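Local coordinates for uncharacterized protein (PDB 3P02) that is of unknown function but probably joins an N-terminal immunoglobulin-like (E-set) domain to a C-terminal beta-barrel domain, at residues R30-S34 / V187-S191; E156-S162 / L295-R299. One frame throughout, in Å; residues are numbered along the deposited sequence. Where two conformers were deposited one is given.

Overall arrangement
From the N terminus, the chain leaves strand 25-30 through loop 30-34, runs through the rest of the N-terminal domain and down strand 146-154 to 156-162, then enters the large antiparallel sheet of the C-terminal domain. Interaction 1 closes the first long loop when the turn 187-191 meets 30-34, tying the N-terminal domain to that sheet. Interaction 2 opens inside this loop, at 156-162, and closes beyond it at 295-299, so the two contacts cross rather than nest. Interaction 2 joins strand 159-162 to strand 287-302. The centres of the two contacts lie about 15 Å apart, and they meet where Val187 CG2 packs on Ser158 CB (3.6 Å) and Asp190 O on Phe157 CD2 (3.5 Å).

Interaction 1: residues R30-S34 / V187-S191; sequences RYANS and VVTDS
Tyr31 lays its ring over the backbone of the turn 187-191, one face covered by Thr189 CA, which sits 3.9 Å from the ring centroid and 16° off the normal, a CH-pi contact. With chi1 at -149°, the ring also reaches Val187, CD2 to CG1 at 3.6 Å, while CE2 comes within 3.3 Å of Val188 O. Neither segment is regular across the contact: each leaves a strand at its first residue and turns, and the CA atoms of Ala32 and Asp190 approach to 5.0 Å. Within 30-34 the turn is held by Ala32 N to Ser34 O, 2.9 Å. In the other segment Thr189 (chi1 p) forms an ST turn, its OG1 accepting from Ser191 N at 3.2 Å and also from Ile192 N. Asp190 CB abuts both Tyr31 O (3.3 Å) and Ala32 O (3.4 Å). The hydrogen-bonded links between the segments run through water: one molecule donates to Ala32 O (2.8 Å) and accepts from Asp190 N (3.1 Å), while another bonds Tyr31 OH (3.3 Å) and, weakly, Val188 O (3.3 Å). The Tyr31 hydroxyl is also bonded to Gly115 N, and Thr189 O takes a bond from Asn155 ND2. Together these make a loop-to-loop interface between two beta domains, an aromatic face of one packed on the backbone of a beta-hairpin turn of the other.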
loop_
_atom_site.group_PDB
_atom_site.type_symbol
_atom_site.label_atom_id
_atom_site.label_comp_id
_atom_site.label_asym_id
_atom_site.label_seq_id
_atom_site.Cartn_x
_atom_site.Cartn_y
_atom_site.Cartn_z
ATOM N N ARG A 30 -9.253 -0.984 -3.411
ATOM C CA ARG A 30 -9.637 0.362 -3.856
ATOM C C ARG A 30 -10.370 1.137 -2.777
ATOM O O ARG A 30 -11.340 0.630 -2.211
ATOM C CB ARG A 30 -10.515 0.331 -5.117
ATOM C CG ARG A 30 -10.803 1.769 -5.583
ATOM C CD ARG A 30 -11.615 1.831 -6.830
ATOM N NE ARG A 30 -10.813 1.614 -8.036
ATOM C CZ ARG A 30 -10.146 2.554 -8.700
ATOM N NH1 ARG A 30 -10.015 3.775 -8.188
ATOM N NH2 ARG A 30 -9.522 2.254 -9.826
ATOM N N TYR A 31 -9.930 2.380 -2.543
ATOM C CA TYR A 31 -10.625 3.332 -1.703
ATOM C C TYR A 31 -11.567 4.128 -2.626
ATOM O O TYR A 31 -11.118 5.032 -3.361
ATOM C CB TYR A 31 -9.673 4.278 -0.941
ATOM C CG TYR A 31 -10.206 4.732 0.409
ATOM C CD1 TYR A 31 -11.427 5.395 0.518
ATOM C CD2 TYR A 31 -9.478 4.520 1.574
ATOM C CE1 TYR A 31 -11.928 5.793 1.764
ATOM C CE2 TYR A 31 -9.969 4.906 2.821
ATOM C CZ TYR A 31 -11.177 5.570 2.909
ATOM O OH TYR A 31 -11.647 5.936 4.148
ATOM N N ALA A 32 -12.836 3.728 -2.655
ATOM C CA ALA A 32 -13.872 4.438 -3.424
ATOM C C ALA A 32 -14.744 5.209 -2.397
ATOM O O ALA A 32 -14.163 5.889 -1.539
ATOM C CB ALA A 32 -14.671 3.434 -4.238
ATOM N N ASN A 33 -16.106 5.092 -2.431
ATOM C CA ASN A 33 -16.929 5.715 -1.391
ATOM C C ASN A 33 -16.589 5.033 -0.055
ATOM O O ASN A 33 -16.564 5.678 0.998
ATOM C CB ASN A 33 -18.420 5.576 -1.723
ATOM C CG ASN A 33 -18.927 6.453 -2.856
ATOM O OD1 ASN A 33 -18.337 7.483 -3.214
ATOM N ND2 ASN A 33 -20.082 6.091 -3.410
ATOM N N SER A 34 -16.237 3.741 -0.146
ATOM C CA SER A 34 -15.784 2.895 0.955
ATOM C C SER A 34 -14.541 2.159 0.472
ATOM O O SER A 34 -14.296 2.118 -0.736
ATOM C CB SER A 34 -16.884 1.919 1.383
ATOM O OG SER A 34 -17.159 0.954 0.379
ATOM N N VAL A 187 -2.862 6.823 0.449
ATOM C CA VAL A 187 -4.297 7.066 0.428
ATOM C C VAL A 187 -4.901 7.502 1.761
ATOM O O VAL A 187 -4.663 6.866 2.783
ATOM C CB VAL A 187 -4.993 5.752 -0.078
ATOM C CG1 VAL A 187 -6.525 5.851 0.027
ATOM C CG2 VAL A 187 -4.573 5.415 -1.509
ATOM N N VAL A 188 -5.795 8.522 1.714
ATOM C CA VAL A 188 -6.603 8.925 2.862
ATOM C C VAL A 188 -8.079 8.586 2.515
ATOM O O VAL A 188 -8.763 7.897 3.275
ATOM C CB VAL A 188 -6.406 10.422 3.231
ATOM C CG1 VAL A 188 -7.153 10.766 4.519
ATOM C CG2 VAL A 188 -4.904 10.764 3.379
ATOM N N THR A 189 -8.576 9.130 1.384
ATOM C CA THR A 189 -9.941 8.862 0.902
ATOM C C THR A 189 -9.863 8.564 -0.599
ATOM O O THR A 189 -8.762 8.338 -1.121
ATOM C CB THR A 189 -10.876 10.065 1.190
ATOM O OG1 THR A 189 -10.464 11.168 0.377
ATOM C CG2 THR A 189 -10.920 10.479 2.662
ATOM N N ASP A 190 -10.993 8.634 -1.316
ATOM C CA ASP A 190 -10.915 8.432 -2.760
ATOM C C ASP A 190 -10.284 9.659 -3.475
ATOM O O ASP A 190 -9.833 9.507 -4.607
ATOM C CB ASP A 190 -12.299 8.116 -3.365
ATOM C CG ASP A 190 -13.370 9.194 -3.195
ATOM O OD1 ASP A 190 -13.182 10.095 -2.359
ATOM O OD2 ASP A 190 -14.451 9.051 -3.796
ATOM N N SER A 191 -10.244 10.852 -2.826
ATOM C CA SER A 191 -9.729 12.068 -3.476
ATOM C C SER A 191 -8.563 12.718 -2.722
ATOM O O SER A 191 -7.911 13.606 -3.280
ATOM C CB SER A 191 -10.846 13.100 -3.648
ATOM O OG SER A 191 -11.310 13.630 -2.416
HETATM O O HOH W 1 -10.705 8.539 5.891
HETATM O O HOH W 2 -13.779 8.201 -0.092
#

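Interaction 2: residues E156-S162 / L295-R299; sequences EFSGRFS and LSVSR. With EDO (1,2-ethanediol), chain C.
Arg299 forks its guanidinium onto the backbone of the 156-162 segment: NH2 donates to Glu156 O (3.0 Å) and Ser158 O (2.8 Å), and NH1 reaches Ser158 O as well (3.1 Å). A water accepts from Arg299 NE (2.9 Å) and donates to Glu156 O (2.7 Å); both carbonyls lie at the guanidinium edge. The extended side chain (chi2 and chi3 t) thus fastens the lead-in to strand 159-162 onto strand 295-299. The pairing of 159-162 with 182-187 and, through one bridge, with 287-302 is consistent with a closed, eight-stranded antiparallel barrel, of which this would be the seam. The two strands splay, their axes 4.5 Å apart at closest and 118° between directions, so a single antiparallel hydrogen-bonded pair forms, Ser162 with Ser296 (CA-CA 5.3 Å). Ser162 N to Ser296 O is short, 2.7 Å; the return bond, Ser296 N to Ser162 O, is weak at 3.4 Å. Gly159 (phi 109°, psi -154°) has backbone angles at which a CB would jam against the carbonyl of Ser158. Buried Phe161 (chi1 m) packs its CD2 on Leu295 CB at 4.1 Å, with Ile269 and Leu185 on neighbouring strands also against it. A 1,2-ethanediol, probably from the crystallisation liquor, donates O1 to Arg160 O at 2.5 Å and is also hydrogen-bonded to Lys315 NZ; Arg160 itself pairs with Glu182. Val297 covers one face of the Phe161 ring in a CH-pi contact, its CB 3.5 Å from the centroid and 4° off the normal.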
loop_
_atom_site.group_PDB
_atom_site.type_symbol
_atom_site.label_atom_id
_atom_site.label_comp_id
_atom_site.label_asym_id
_atom_site.label_seq_id
_atom_site.Cartn_x
_atom_site.Cartn_y
_atom_site.Cartn_z
ATOM N N GLU A 156 -7.790 6.649 -7.629
ATOM C CA GLU A 156 -7.440 7.129 -8.970
ATOM C C GLU A 156 -6.124 7.907 -8.995
ATOM O O GLU A 156 -5.458 7.954 -10.029
ATOM C CB GLU A 156 -8.562 8.043 -9.498
ATOM C CG GLU A 156 -8.281 8.632 -10.868
ATOM C CD GLU A 156 -9.362 9.513 -11.458
ATOM O OE1 GLU A 156 -10.428 9.681 -10.824
ATOM O OE2 GLU A 156 -9.122 10.059 -12.556
ATOM N N PHE A 157 -5.746 8.494 -7.856
ATOM C CA PHE A 157 -4.606 9.423 -7.781
ATOM C C PHE A 157 -3.428 8.964 -6.983
ATOM O O PHE A 157 -2.548 9.789 -6.692
ATOM C CB PHE A 157 -5.137 10.702 -7.090
ATOM C CG PHE A 157 -6.469 11.187 -7.640
ATOM C CD1 PHE A 157 -6.548 11.761 -8.903
ATOM C CD2 PHE A 157 -7.649 11.019 -6.905
ATOM C CE1 PHE A 157 -7.777 12.162 -9.428
ATOM C CE2 PHE A 157 -8.877 11.449 -7.418
ATOM C CZ PHE A 157 -8.928 12.034 -8.670
ATOM N N SER A 158 -3.398 7.685 -6.588
ATOM C CA SER A 158 -2.357 7.217 -5.678
ATOM C C SER A 158 -1.232 6.450 -6.355
ATOM O O SER A 158 -1.296 6.090 -7.525
ATOM C CB SER A 158 -2.993 6.331 -4.607
ATOM O OG SER A 158 -3.483 5.125 -5.179
ATOM N N GLY A 159 -0.203 6.157 -5.570
ATOM C CA GLY A 159 0.863 5.292 -6.030
ATOM C C GLY A 159 2.179 5.961 -6.295
ATOM O O GLY A 159 2.501 6.997 -5.705
ATOM N N ARG A 160 2.944 5.343 -7.171
ATOM C CA ARG A 160 4.329 5.727 -7.429
ATOM C C ARG A 160 4.398 6.807 -8.498
ATOM O O ARG A 160 4.351 6.497 -9.681
ATOM C CB ARG A 160 5.173 4.495 -7.801
ATOM C CG ARG A 160 5.161 3.456 -6.666
ATOM C CD ARG A 160 6.050 2.253 -6.965
ATOM N NE ARG A 160 5.583 1.514 -8.125
ATOM C CZ ARG A 160 6.156 1.498 -9.327
ATOM N NH1 ARG A 160 7.232 2.241 -9.572
ATOM N NH2 ARG A 160 5.648 0.752 -10.298
ATOM N N PHE A 161 4.563 8.071 -8.078
ATOM C CA PHE A 161 4.674 9.157 -9.044
ATOM C C PHE A 161 6.123 9.507 -9.315
ATOM O O PHE A 161 6.979 9.299 -8.453
ATOM C CB PHE A 161 3.993 10.445 -8.481
ATOM C CG PHE A 161 2.499 10.478 -8.669
ATOM C CD1 PHE A 161 1.690 9.472 -8.140
ATOM C CD2 PHE A 161 1.899 11.510 -9.366
ATOM C CE1 PHE A 161 0.303 9.486 -8.349
ATOM C CE2 PHE A 161 0.512 11.550 -9.533
ATOM C CZ PHE A 161 -0.279 10.531 -9.021
ATOM N N SER A 162 6.391 10.069 -10.511
ATOM C CA SER A 162 7.723 10.612 -10.810
ATOM C C SER A 162 7.903 11.864 -9.952
ATOM O O SER A 162 7.046 12.762 -9.971
ATOM C CB SER A 162 7.862 10.967 -12.292
ATOM O OG SER A 162 7.717 9.823 -13.109
ATOM N N LEU A 295 4.499 16.930 -10.051
ATOM C CA LEU A 295 4.535 15.467 -9.972
ATOM C C LEU A 295 3.771 14.871 -11.119
ATOM O O LEU A 295 2.855 15.505 -11.630
ATOM C CB LEU A 295 3.871 15.008 -8.669
ATOM C CG LEU A 295 4.533 15.511 -7.363
ATOM C CD1 LEU A 295 3.656 15.192 -6.145
ATOM C CD2 LEU A 295 5.920 14.874 -7.163
ATOM N N SER A 296 4.107 13.655 -11.511
ATOM C CA SER A 296 3.342 13.037 -12.576
ATOM C C SER A 296 3.334 11.533 -12.433
ATOM O O SER A 296 4.244 10.938 -11.835
ATOM C CB SER A 296 3.881 13.417 -13.954
ATOM O OG SER A 296 5.212 12.979 -14.148
ATOM N N VAL A 297 2.272 10.920 -12.962
ATOM C CA VAL A 297 2.194 9.470 -13.041
ATOM C C VAL A 297 1.792 9.107 -14.469
ATOM O O VAL A 297 0.970 9.799 -15.098
ATOM C CB VAL A 297 1.277 8.814 -11.965
ATOM C CG1 VAL A 297 -0.203 9.084 -12.220
ATOM C CG2 VAL A 297 1.538 7.301 -11.852
ATOM N N SER A 298 2.363 8.020 -14.963
ATOM C CA SER A 298 2.021 7.487 -16.274
ATOM C C SER A 298 1.707 5.998 -16.055
ATOM O O SER A 298 2.616 5.205 -15.825
ATOM C CB SER A 298 3.181 7.701 -17.246
ATOM O OG SER A 298 2.918 7.089 -18.493
ATOM N N ARG A 299 0.419 5.650 -16.021
ATOM C CA ARG A 299 -0.010 4.279 -15.772
ATOM C C ARG A 299 -0.227 3.524 -17.065
ATOM O O ARG A 299 -0.771 4.093 -18.000
ATOM C CB ARG A 299 -1.338 4.243 -14.992
ATOM C CG ARG A 299 -1.491 5.201 -13.804
ATOM C CD ARG A 299 -2.711 4.805 -12.990
ATOM N NE ARG A 299 -3.032 5.754 -11.913
ATOM C CZ ARG A 299 -2.393 5.833 -10.739
ATOM N NH1 ARG A 299 -1.324 5.081 -10.505
ATOM N NH2 ARG A 299 -2.772 6.728 -9.827
HETATM C C1 EDO C . 7.118 6.830 -11.612
HETATM O O1 EDO C . 5.754 6.448 -11.753
HETATM C C2 EDO C . 7.996 5.625 -11.879
HETATM O O2 EDO C . 7.686 5.056 -13.159
HETATM O O HOH W 3 -5.607 6.888 -12.521
#